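Local atomic coordinates of solute Binding Protein BlMnBP1, Blac_00780 in complex with mannopentaose (Bifidobacterium, PDB entry 6I5W), a protein that binds manno-oligosaccharides derived from beta-mannan and probably delivers them to the ABC transporter that takes them into the bacterial cell. Residues T25-R30 / D83-P88; I20-T25 / K315-A320; R74-N79 / S96-P101. All coordinates share one frame; numbering follows the deposited sequence.

Contact 1: T25-R30 / D83-P88; sequences TFMNNR and DIMMIP. With ZN (zinc ion), chain U; BMA (beta-D-mannopyranose), chain B; BMA (beta-D-mannopyranose), chain C.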
loop_
_atom_site.group_PDB
_atom_site.type_symbol
_atom_site.label_atom_id
_atom_site.label_comp_id
_atom_site.label_asym_id
_atom_site.label_seq_id
_atom_site.Cartn_x
_atom_site.Cartn_y
_atom_site.Cartn_z
ATOM N N THR A 25 -23.231 -3.406 -3.716
ATOM C CA THR A 25 -22.452 -2.325 -4.289
ATOM C C THR A 25 -21.041 -2.363 -3.713
ATOM O O THR A 25 -20.852 -2.369 -2.489
ATOM C CB THR A 25 -23.149 -0.999 -4.016
ATOM O OG1 THR A 25 -24.319 -0.932 -4.849
ATOM C CG2 THR A 25 -22.235 0.158 -4.276
ATOM N N PHE A 26 -20.071 -2.414 -4.606
ATOM C CA PHE A 26 -18.648 -2.562 -4.295
ATOM C C PHE A 26 -17.983 -1.248 -4.660
ATOM O O PHE A 26 -17.924 -0.894 -5.838
ATOM C CB PHE A 26 -18.081 -3.723 -5.106
ATOM C CG PHE A 26 -16.609 -3.964 -4.940
ATOM C CD1 PHE A 26 -15.947 -3.582 -3.804
ATOM C CD2 PHE A 26 -15.871 -4.563 -5.970
ATOM C CE1 PHE A 26 -14.597 -3.813 -3.665
ATOM C CE2 PHE A 26 -14.511 -4.796 -5.840
ATOM C CZ PHE A 26 -13.881 -4.427 -4.685
ATOM N N MET A 27 -17.565 -0.492 -3.650
ATOM C CA MET A 27 -16.699 0.661 -3.875
ATOM C C MET A 27 -15.230 0.246 -3.808
ATOM O O MET A 27 -14.813 -0.471 -2.880
ATOM C CB MET A 27 -16.936 1.749 -2.830
ATOM C CG MET A 27 -18.278 2.462 -2.888
ATOM S SD MET A 27 -18.470 3.457 -1.378
ATOM C CE MET A 27 -17.145 4.667 -1.492
ATOM N N ASN A 28 -14.432 0.738 -4.766
ATOM C CA ASN A 28 -12.987 0.572 -4.687
ATOM C C ASN A 28 -12.213 1.671 -5.445
ATOM O O ASN A 28 -12.779 2.504 -6.141
ATOM C CB ASN A 28 -12.598 -0.816 -5.209
ATOM C CG ASN A 28 -12.967 -0.993 -6.662
ATOM O OD1 ASN A 28 -12.199 -0.642 -7.555
ATOM N ND2 ASN A 28 -14.151 -1.531 -6.908
ATOM N N ASN A 29 -10.895 1.633 -5.296
ATOM C CA ASN A 29 -9.995 2.635 -5.835
ATOM C C ASN A 29 -9.488 2.307 -7.225
ATOM O O ASN A 29 -8.724 3.091 -7.787
ATOM C CB ASN A 29 -8.779 2.755 -4.945
ATOM C CG ASN A 29 -8.025 1.465 -4.869
ATOM O OD1 ASN A 29 -8.603 0.423 -4.749
ATOM N ND2 ASN A 29 -6.684 1.539 -4.990
ATOM N N ARG A 30 -9.829 1.150 -7.778
ATOM C CA ARG A 30 -9.256 0.759 -9.065
ATOM C C ARG A 30 -10.142 1.257 -10.209
ATOM O O ARG A 30 -10.725 0.508 -10.982
ATOM C CB ARG A 30 -9.044 -0.751 -9.134
ATOM C CG ARG A 30 -8.080 -1.339 -8.100
ATOM C CD ARG A 30 -6.639 -0.793 -8.303
ATOM N NE ARG A 30 -6.202 -1.046 -9.666
ATOM C CZ ARG A 30 -5.599 -2.156 -10.075
ATOM N NH1 ARG A 30 -5.229 -2.294 -11.347
ATOM N NH2 ARG A 30 -5.357 -3.117 -9.187
ATOM N N ASP A 83 -22.190 -1.609 0.171
ATOM C CA ASP A 83 -22.102 -2.908 0.812
ATOM C C ASP A 83 -20.678 -3.306 1.120
ATOM O O ASP A 83 -20.365 -3.704 2.250
ATOM C CB ASP A 83 -22.768 -3.964 -0.100
ATOM C CG ASP A 83 -24.066 -3.451 -0.710
ATOM O OD1 ASP A 83 -24.031 -2.597 -1.631
ATOM O OD2 ASP A 83 -25.148 -3.875 -0.268
ATOM N N ILE A 84 -19.799 -3.219 0.142
ATOM C CA ILE A 84 -18.380 -3.441 0.362
ATOM C C ILE A 84 -17.643 -2.188 -0.056
ATOM O O ILE A 84 -17.924 -1.612 -1.116
ATOM C CB ILE A 84 -17.822 -4.624 -0.443
ATOM C CG1 ILE A 84 -18.564 -5.929 -0.156
ATOM C CG2 ILE A 84 -16.319 -4.804 -0.117
ATOM C CD1 ILE A 84 -18.260 -6.970 -1.195
ATOM N N MET A 85 -16.664 -1.806 0.746
ATOM C CA MET A 85 -15.659 -0.840 0.330
ATOM C C MET A 85 -14.265 -1.345 0.710
ATOM O O MET A 85 -14.084 -2.157 1.631
ATOM C CB MET A 85 -15.934 0.540 0.921
ATOM C CG MET A 85 -15.557 0.730 2.362
ATOM S SD MET A 85 -15.386 2.523 2.759
ATOM C CE MET A 85 -17.003 3.155 2.402
ATOM N N MET A 86 -13.273 -0.876 -0.035
ATOM C CA MET A 86 -11.891 -0.939 0.415
ATOM C C MET A 86 -11.729 -0.013 1.620
ATOM O O MET A 86 -12.175 1.134 1.604
ATOM C CB MET A 86 -10.975 -0.533 -0.724
ATOM C CG MET A 86 -11.165 -1.372 -2.003
ATOM S SD MET A 86 -11.430 -3.104 -1.612
ATOM C CE MET A 86 -9.797 -3.770 -1.589
ATOM N N ILE A 87 -11.144 -0.516 2.695
ATOM C CA ILE A 87 -11.159 0.228 3.953
ATOM C C ILE A 87 -10.194 1.410 3.896
ATOM O O ILE A 87 -8.986 1.261 3.592
ATOM C CB ILE A 87 -10.845 -0.697 5.140
ATOM C CG1 ILE A 87 -11.977 -1.713 5.322
ATOM C CG2 ILE A 87 -10.669 0.110 6.411
ATOM C CD1 ILE A 87 -11.649 -2.880 6.258
ATOM N N PRO A 88 -10.715 2.640 4.152
ATOM C CA PRO A 88 -9.842 3.824 4.125
ATOM C C PRO A 88 -9.159 4.039 5.463
ATOM O O PRO A 88 -9.198 3.171 6.331
ATOM C CB PRO A 88 -10.798 4.966 3.761
ATOM C CG PRO A 88 -12.182 4.455 4.056
ATOM C CD PRO A 88 -12.113 2.999 4.434
HETATM ZN ZN ZN U . -26.105 -2.285 -1.352
HETATM C C1 BMA B . -3.837 3.594 -6.327
HETATM C C2 BMA B . -3.930 4.363 -5.023
HETATM C C3 BMA B . -3.022 3.741 -4.016
HETATM C C4 BMA B . -3.173 2.241 -3.916
HETATM C C5 BMA B . -3.084 1.643 -5.305
HETATM C C6 BMA B . -3.239 0.126 -5.355
HETATM O O2 BMA B . -5.306 4.245 -4.572
HETATM O O3 BMA B . -3.212 4.368 -2.812
HETATM O O4 BMA B . -2.107 1.713 -3.152
HETATM O O5 BMA B . -4.062 2.282 -6.144
HETATM O O6 BMA B . -4.399 -0.301 -4.609
HETATM C C1 BMA C . -5.809 3.761 -11.151
HETATM C C2 BMA C . -4.968 2.618 -10.639
HETATM C C3 BMA C . -5.020 2.607 -9.105
HETATM C C4 BMA C . -4.760 3.982 -8.550
HETATM C C5 BMA C . -5.643 5.041 -9.228
HETATM C C6 BMA C . -5.346 6.406 -8.706
HETATM O O1 BMA C . -5.629 3.728 -12.525
HETATM O O2 BMA C . -3.658 2.857 -11.015
HETATM O O3 BMA C . -4.080 1.628 -8.655
HETATM O O4 BMA C . -5.004 4.045 -7.195
HETATM O O5 BMA C . -5.309 4.967 -10.618
HETATM O O6 BMA C . -6.407 7.277 -8.982
HETATM O O HOH W 1 -27.027 -0.010 -1.519
HETATM O O HOH W 2 -27.040 -1.591 0.932
#
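M27 N donates to I84 O at 2.8 Å, and I84 N returns a nearly straight bond to T25 O (3.0 Å, 173° at the hydrogen). T25 O also accepts from D83 N, which lies in the carbonyl plane on a lone pair, so this oxygen is gripped twice at the start of the pairing. M86 N reaches M27 O at a longer 3.3 Å. The D83 carboxylate chelates a zinc ion with both oxygens, OD1 and OD2 each 2.1 Å away; the 2.4 Å modelled between T25 N and D83 OD1 is too short to trust as drawn. Strands 25-28 and 84-86 run parallel, 7° apart, as neighbours in the sheet of this periplasmic-binding-protein fold, and where the first strand ends its loop meets sugar. There N28 OD1 accepts from R30 N, an Asx turn, while N29 ND2 donates to O6 (3.0 Å) and O2 of the mannose of chain B. The packing divides between two sheet faces. F26, its CG anti to the backbone N (chi1 177°), sets CD1 against I84 CG2, while M86 SD lies 3.8 Å from CE1 at the ring edge, a Met-aromatic contact. N28 ND2 sits over one face of the same ring, offset toward the rim. Across the sheet M27 and M85 lie side by side, SD of the former 4.1 Å from CE of the latter.

Contact 2: I20-T25 / K315-A320; sequences IKTTIT and KEKQEA. With ZN (zinc ion), chain Y; ZN (zinc ion), chain U.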
loop_
_atom_site.group_PDB
_atom_site.type_symbol
_atom_site.label_atom_id
_atom_site.label_comp_id
_atom_site.label_asym_id
_atom_site.label_seq_id
_atom_site.Cartn_x
_atom_site.Cartn_y
_atom_site.Cartn_z
ATOM N N ILE A 20 -29.355 -16.952 -2.398
ATOM C CA ILE A 20 -29.499 -15.499 -2.329
ATOM C C ILE A 20 -29.719 -14.917 -3.720
ATOM O O ILE A 20 -29.097 -15.324 -4.706
ATOM C CB ILE A 20 -28.265 -14.853 -1.660
ATOM C CG1 ILE A 20 -28.023 -15.458 -0.273
ATOM C CG2 ILE A 20 -28.451 -13.340 -1.524
ATOM C CD1 ILE A 20 -26.737 -15.001 0.418
ATOM N N LYS A 21 -30.617 -13.943 -3.788
ATOM C CA LYS A 21 -30.711 -13.032 -4.923
ATOM C C LYS A 21 -30.738 -11.646 -4.308
ATOM O O LYS A 21 -31.695 -11.306 -3.610
ATOM C CB LYS A 21 -31.937 -13.289 -5.793
ATOM C CG LYS A 21 -32.608 -12.034 -6.364
ATOM C CD LYS A 21 -31.839 -11.400 -7.532
ATOM C CE LYS A 21 -32.384 -10.003 -7.894
ATOM N NZ LYS A 21 -31.307 -9.020 -8.234
ATOM N N THR A 22 -29.683 -10.871 -4.531
ATOM C CA THR A 22 -29.652 -9.470 -4.135
ATOM C C THR A 22 -28.656 -8.723 -5.017
ATOM O O THR A 22 -27.984 -9.298 -5.884
ATOM C CB THR A 22 -29.278 -9.297 -2.658
ATOM O OG1 THR A 22 -29.326 -7.903 -2.332
ATOM C CG2 THR A 22 -27.889 -9.822 -2.377
ATOM N N THR A 23 -28.579 -7.419 -4.793
ATOM C CA THR A 23 -27.632 -6.556 -5.484
ATOM C C THR A 23 -26.758 -5.895 -4.437
ATOM O O THR A 23 -27.276 -5.246 -3.523
ATOM C CB THR A 23 -28.341 -5.498 -6.325
ATOM O OG1 THR A 23 -28.936 -6.133 -7.466
ATOM C CG2 THR A 23 -27.324 -4.420 -6.748
ATOM N N ILE A 24 -25.445 -6.066 -4.564
ATOM C CA ILE A 24 -24.503 -5.440 -3.652
ATOM C C ILE A 24 -23.661 -4.429 -4.426
ATOM O O ILE A 24 -23.432 -4.548 -5.636
ATOM C CB ILE A 24 -23.595 -6.448 -2.928
ATOM C CG1 ILE A 24 -22.909 -7.373 -3.921
ATOM C CG2 ILE A 24 -24.371 -7.286 -1.925
ATOM C CD1 ILE A 24 -22.000 -8.386 -3.238
ATOM N N THR A 25 -23.231 -3.406 -3.716
ATOM C CA THR A 25 -22.452 -2.325 -4.289
ATOM C C THR A 25 -21.041 -2.363 -3.713
ATOM O O THR A 25 -20.852 -2.369 -2.489
ATOM C CB THR A 25 -23.149 -0.999 -4.016
ATOM O OG1 THR A 25 -24.319 -0.932 -4.849
ATOM C CG2 THR A 25 -22.235 0.158 -4.276
ATOM N N LYS A 315 -29.047 -8.656 6.544
ATOM C CA LYS A 315 -28.378 -9.965 6.735
ATOM C C LYS A 315 -28.082 -10.563 5.364
ATOM O O LYS A 315 -26.972 -10.986 5.151
ATOM C CB LYS A 315 -29.227 -10.907 7.587
ATOM C CG LYS A 315 -28.777 -12.359 7.629
ATOM C CD LYS A 315 -29.706 -13.255 8.423
ATOM C CE LYS A 315 -29.392 -14.731 8.322
ATOM N NZ LYS A 315 -29.466 -15.221 6.930
ATOM N N GLU A 316 -29.040 -10.552 4.450
ATOM C CA GLU A 316 -28.831 -11.111 3.095
ATOM C C GLU A 316 -27.668 -10.380 2.413
ATOM O O GLU A 316 -26.859 -11.054 1.788
ATOM C CB GLU A 316 -30.104 -11.019 2.254
ATOM C CG GLU A 316 -30.396 -12.276 1.452
ATOM C CD GLU A 316 -31.715 -12.308 0.685
ATOM O OE1 GLU A 316 -32.719 -11.814 1.208
ATOM O OE2 GLU A 316 -31.740 -12.851 -0.429
ATOM N N LYS A 317 -27.584 -9.061 2.540
ATOM C CA LYS A 317 -26.543 -8.245 1.867
ATOM C C LYS A 317 -25.187 -8.542 2.521
ATOM O O LYS A 317 -24.258 -8.723 1.790
ATOM C CB LYS A 317 -26.985 -6.777 1.789
ATOM C CG LYS A 317 -27.822 -6.443 0.555
ATOM C CD LYS A 317 -28.250 -4.989 0.380
ATOM C CE LYS A 317 -27.127 -3.982 0.510
ATOM N NZ LYS A 317 -27.106 -2.969 -0.576
ATOM N N GLN A 318 -25.080 -8.645 3.842
ATOM C CA GLN A 318 -23.816 -9.016 4.459
ATOM C C GLN A 318 -23.375 -10.397 3.998
ATOM O O GLN A 318 -22.186 -10.622 3.724
ATOM C CB GLN A 318 -23.940 -8.967 5.987
ATOM C CG GLN A 318 -24.338 -7.607 6.562
ATOM C CD GLN A 318 -24.224 -7.589 8.085
ATOM O OE1 GLN A 318 -23.942 -8.624 8.706
ATOM N NE2 GLN A 318 -24.425 -6.411 8.699
ATOM N N GLU A 319 -24.317 -11.330 3.900
ATOM C CA GLU A 319 -23.989 -12.672 3.432
ATOM C C GLU A 319 -23.411 -12.611 2.030
ATOM O O GLU A 319 -22.355 -13.186 1.745
ATOM C CB GLU A 319 -25.234 -13.566 3.432
ATOM C CG GLU A 319 -25.375 -14.553 4.585
ATOM C CD GLU A 319 -26.473 -15.617 4.323
ATOM O OE1 GLU A 319 -27.565 -15.560 4.922
ATOM O OE2 GLU A 319 -26.272 -16.522 3.488
ATOM N N ALA A 320 -24.121 -11.929 1.122
ATOM C CA ALA A 320 -23.671 -11.824 -0.257
ATOM C C ALA A 320 -22.319 -11.124 -0.326
ATOM O O ALA A 320 -21.437 -11.549 -1.068
ATOM C CB ALA A 320 -24.728 -11.087 -1.085
HETATM ZN ZN ZN Y . -28.312 -16.930 3.515
HETATM ZN ZN ZN U . -26.105 -2.285 -1.352
HETATM O O HOH W 1 -27.027 -0.010 -1.519
HETATM O O HOH W 2 -27.040 -1.591 0.932
#
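I20 holds CG2 anti to its backbone N and CG1 beside it (chi1 -56°), which splits its branches between two glutamates one helical turn apart: CG2 lies 3.5 Å from E316 OE2, and CD1 equally close to E319 OE2 and near its CB. T22, with OG1 opposite its N (chi1 -177°), sets that hydroxyl against K317 CG (3.6 Å) and turns CG2 onto A320 CB, also at 3.6 Å. I24 adds CG2 at 3.9 Å from A320 CB, so the A320 methyl lies against both side chains. No hydrogen bond crosses. With I20 cut back to an alanine, the CD1 packing on E319 and the CG2 contact with E316 would be lost, probably opening a gap between the two glutamates. The E319 carboxylate chelates a zinc ion through OE1 and OE2 and forms a salt bridge to K315 NZ. K317 NZ joins D83 and two waters round another zinc, although the modelled nitrogen-metal distance is too short to be reliable. The helix segment crosses strand 22-25 at 64°, packing over the sheet face that carries T22 and I24: the strand bonds through its backbone to strand 57-63, A320 touches I57 there, and I20 continues onto I323 farther along the helix.

Contact 3: R74-N79 / S96-P101; sequences RLQANN and SNYFVP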
loop_
_atom_site.group_PDB
_atom_site.type_symbol
_atom_site.label_atom_id
_atom_site.label_comp_id
_atom_site.label_asym_id
_atom_site.label_seq_id
_atom_site.Cartn_x
_atom_site.Cartn_y
_atom_site.Cartn_z
ATOM N N ARG A 74 -18.060 8.762 2.384
ATOM C CA ARG A 74 -19.193 7.857 2.398
ATOM C C ARG A 74 -19.286 7.152 3.731
ATOM O O ARG A 74 -20.365 7.014 4.303
ATOM C CB ARG A 74 -19.090 6.825 1.270
ATOM C CG ARG A 74 -19.155 7.434 -0.133
ATOM C CD ARG A 74 -20.602 7.733 -0.561
ATOM N NE ARG A 74 -21.356 6.501 -0.717
ATOM C CZ ARG A 74 -21.476 5.841 -1.857
ATOM N NH1 ARG A 74 -20.896 6.303 -2.958
ATOM N NH2 ARG A 74 -22.185 4.717 -1.884
ATOM N N LEU A 75 -18.157 6.713 4.250
ATOM C CA LEU A 75 -18.179 5.928 5.480
ATOM C C LEU A 75 -18.801 6.723 6.615
ATOM O O LEU A 75 -19.566 6.185 7.421
ATOM C CB LEU A 75 -16.751 5.508 5.807
ATOM C CG LEU A 75 -16.530 4.392 6.811
ATOM C CD1 LEU A 75 -17.296 3.161 6.400
ATOM C CD2 LEU A 75 -15.032 4.133 6.906
ATOM N N GLN A 76 -18.512 8.020 6.673
ATOM C CA GLN A 76 -19.008 8.831 7.772
ATOM C C GLN A 76 -20.466 9.211 7.618
ATOM O O GLN A 76 -21.077 9.605 8.613
ATOM C CB GLN A 76 -18.136 10.067 7.901
ATOM C CG GLN A 76 -16.702 9.697 8.206
ATOM C CD GLN A 76 -15.791 10.895 8.339
ATOM O OE1 GLN A 76 -16.000 11.927 7.697
ATOM N NE2 GLN A 76 -14.773 10.769 9.183
ATOM N N ALA A 77 -21.022 9.115 6.408
ATOM C CA ALA A 77 -22.468 9.239 6.225
ATOM C C ALA A 77 -23.210 8.128 6.957
ATOM O O ALA A 77 -24.412 8.262 7.246
ATOM C CB ALA A 77 -22.825 9.173 4.741
ATOM N N ASN A 78 -22.528 7.021 7.239
ATOM C CA ASN A 78 -23.054 5.982 8.108
ATOM C C ASN A 78 -24.456 5.553 7.681
ATOM O O ASN A 78 -25.395 5.594 8.454
ATOM C CB ASN A 78 -23.046 6.467 9.567
ATOM C CG ASN A 78 -23.415 5.373 10.546
ATOM O OD1 ASN A 78 -23.083 4.200 10.347
ATOM N ND2 ASN A 78 -24.099 5.752 11.620
ATOM N N ASN A 79 -24.575 5.140 6.426
ATOM C CA ASN A 79 -25.834 4.662 5.883
ATOM C C ASN A 79 -25.603 3.308 5.215
ATOM O O ASN A 79 -24.610 2.620 5.491
ATOM C CB ASN A 79 -26.398 5.727 4.946
ATOM C CG ASN A 79 -25.410 6.108 3.873
ATOM O OD1 ASN A 79 -24.744 5.245 3.275
ATOM N ND2 ASN A 79 -25.320 7.404 3.591
ATOM N N SER A 96 -15.395 -1.292 14.333
ATOM C CA SER A 96 -16.653 -1.905 14.775
ATOM C C SER A 96 -17.837 -0.969 14.592
ATOM O O SER A 96 -18.985 -1.416 14.503
ATOM C CB SER A 96 -16.578 -2.283 16.257
ATOM O OG SER A 96 -16.312 -1.116 17.028
ATOM N N ASN A 97 -17.575 0.328 14.595
ATOM C CA ASN A 97 -18.593 1.303 14.279
ATOM C C ASN A 97 -19.025 1.264 12.822
ATOM O O ASN A 97 -20.086 1.809 12.499
ATOM C CB ASN A 97 -18.079 2.704 14.615
ATOM C CG ASN A 97 -17.719 2.847 16.086
ATOM O OD1 ASN A 97 -18.431 2.340 16.957
ATOM N ND2 ASN A 97 -16.602 3.512 16.368
ATOM N N TYR A 98 -18.237 0.673 11.921
ATOM C CA TYR A 98 -18.614 0.727 10.520
ATOM C C TYR A 98 -18.642 -0.594 9.795
ATOM O O TYR A 98 -19.289 -0.666 8.748
ATOM C CB TYR A 98 -17.687 1.674 9.744
ATOM C CG TYR A 98 -17.796 3.122 10.152
ATOM C CD1 TYR A 98 -18.822 3.926 9.688
ATOM C CD2 TYR A 98 -16.862 3.685 10.979
ATOM C CE1 TYR A 98 -18.921 5.254 10.067
ATOM C CE2 TYR A 98 -16.948 5.007 11.362
ATOM C CZ TYR A 98 -17.968 5.786 10.906
ATOM O OH TYR A 98 -18.036 7.111 11.302
ATOM N N PHE A 99 -18.006 -1.644 10.308
ATOM C CA PHE A 99 -17.728 -2.824 9.499
ATOM C C PHE A 99 -18.154 -4.105 10.177
ATOM O O PHE A 99 -18.071 -4.237 11.399
ATOM C CB PHE A 99 -16.204 -2.968 9.152
ATOM C CG PHE A 99 -15.675 -1.847 8.362
ATOM C CD1 PHE A 99 -16.067 -1.685 7.039
ATOM C CD2 PHE A 99 -14.817 -0.933 8.923
ATOM C CE1 PHE A 99 -15.610 -0.625 6.300
ATOM C CE2 PHE A 99 -14.333 0.125 8.186
ATOM C CZ PHE A 99 -14.733 0.287 6.878
ATOM N N VAL A 100 -18.556 -5.070 9.350
ATOM C CA VAL A 100 -18.898 -6.406 9.842
ATOM C C VAL A 100 -17.630 -7.129 10.257
ATOM O O VAL A 100 -16.614 -7.047 9.544
ATOM C CB VAL A 100 -19.647 -7.197 8.767
ATOM C CG1 VAL A 100 -19.905 -8.618 9.270
ATOM C CG2 VAL A 100 -20.939 -6.502 8.372
ATOM N N PRO A 101 -17.618 -7.848 11.384
ATOM C CA PRO A 101 -16.487 -8.736 11.663
ATOM C C PRO A 101 -16.594 -10.015 10.841
ATOM O O PRO A 101 -17.612 -10.696 10.860
ATOM C CB PRO A 101 -16.604 -9.016 13.168
ATOM C CG PRO A 101 -18.029 -8.764 13.489
ATOM C CD PRO A 101 -18.399 -7.589 12.604
#
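L75 and Y98 form the tight part of this contact, with F99 touching the ends of the leucine's branches. The CG of L75 stands over one face of the Y98 ring, 4.0 Å from the centroid and 22° off the normal, an arrangement that meets the definition of a CH-pi contact; it is displaced toward the rim rather than centred. The leucine reaches that place because its CG is anti to the backbone N (chi1 -164°), which carries the two methyls out from helix 67-77 toward the other segment. CD1 packs 3.7 Å from Y98 CB and also reaches F99 CZ; CD2 meets F99 CZ as well, at 3.9 Å, approaching that ring obliquely. Y98 CB, not its ring, lies over one face of F99 near the rim. W82 touches both L75 and F99, and Y125 of strand 123-139 also borders F99, which extends the apolar cluster beyond the two segments.

The other side is looser and faces solvent. Q76 offers the Y98 hydroxyl nothing closer than its CA, 4.0 Å from OH, and its own CB points away. N78, the first residue past the helix and with a positive phi of 51°, comes no nearer to Y98 than 4.3 Å, from OD1 to CE1; that OD1 is instead hydrogen-bonded to N312 ND2. N312 belongs to the loop whose K311 pairs through the backbone with Y98.

No hydrogen bond links the two segments, and only 238 Å² is buried between them. The direct contact is therefore apolar, one leucine fitted against two aromatic residues, whereas the polar ties between the segments run indirectly, through residues 310-312.

How the contacts relate
From the N terminus, the chain passes first through 20-25 and 25-30, two successive parts of strand 22-28 that share T25. Helix 67-77 follows and ends in 74-79, then come 83-88 and 96-101. Contact 1 closes a loop of 52 residues and contact 3 one of 16; the two cross, since 74-79 falls inside the first loop and 96-101 beyond it. Both are nested within the 289-residue loop that contact 2 closes when 315-320 returns to the strand. A shared zinc joins contacts 1 and 2; M27 packs on R74, I87 on F99, and V100 on Q318. Contact 1 pairs strands 22-28 and 84-86, contact 2 sets helix 315-330 on strand 22-28, and contact 3 joins helices 67-77 and 95-98.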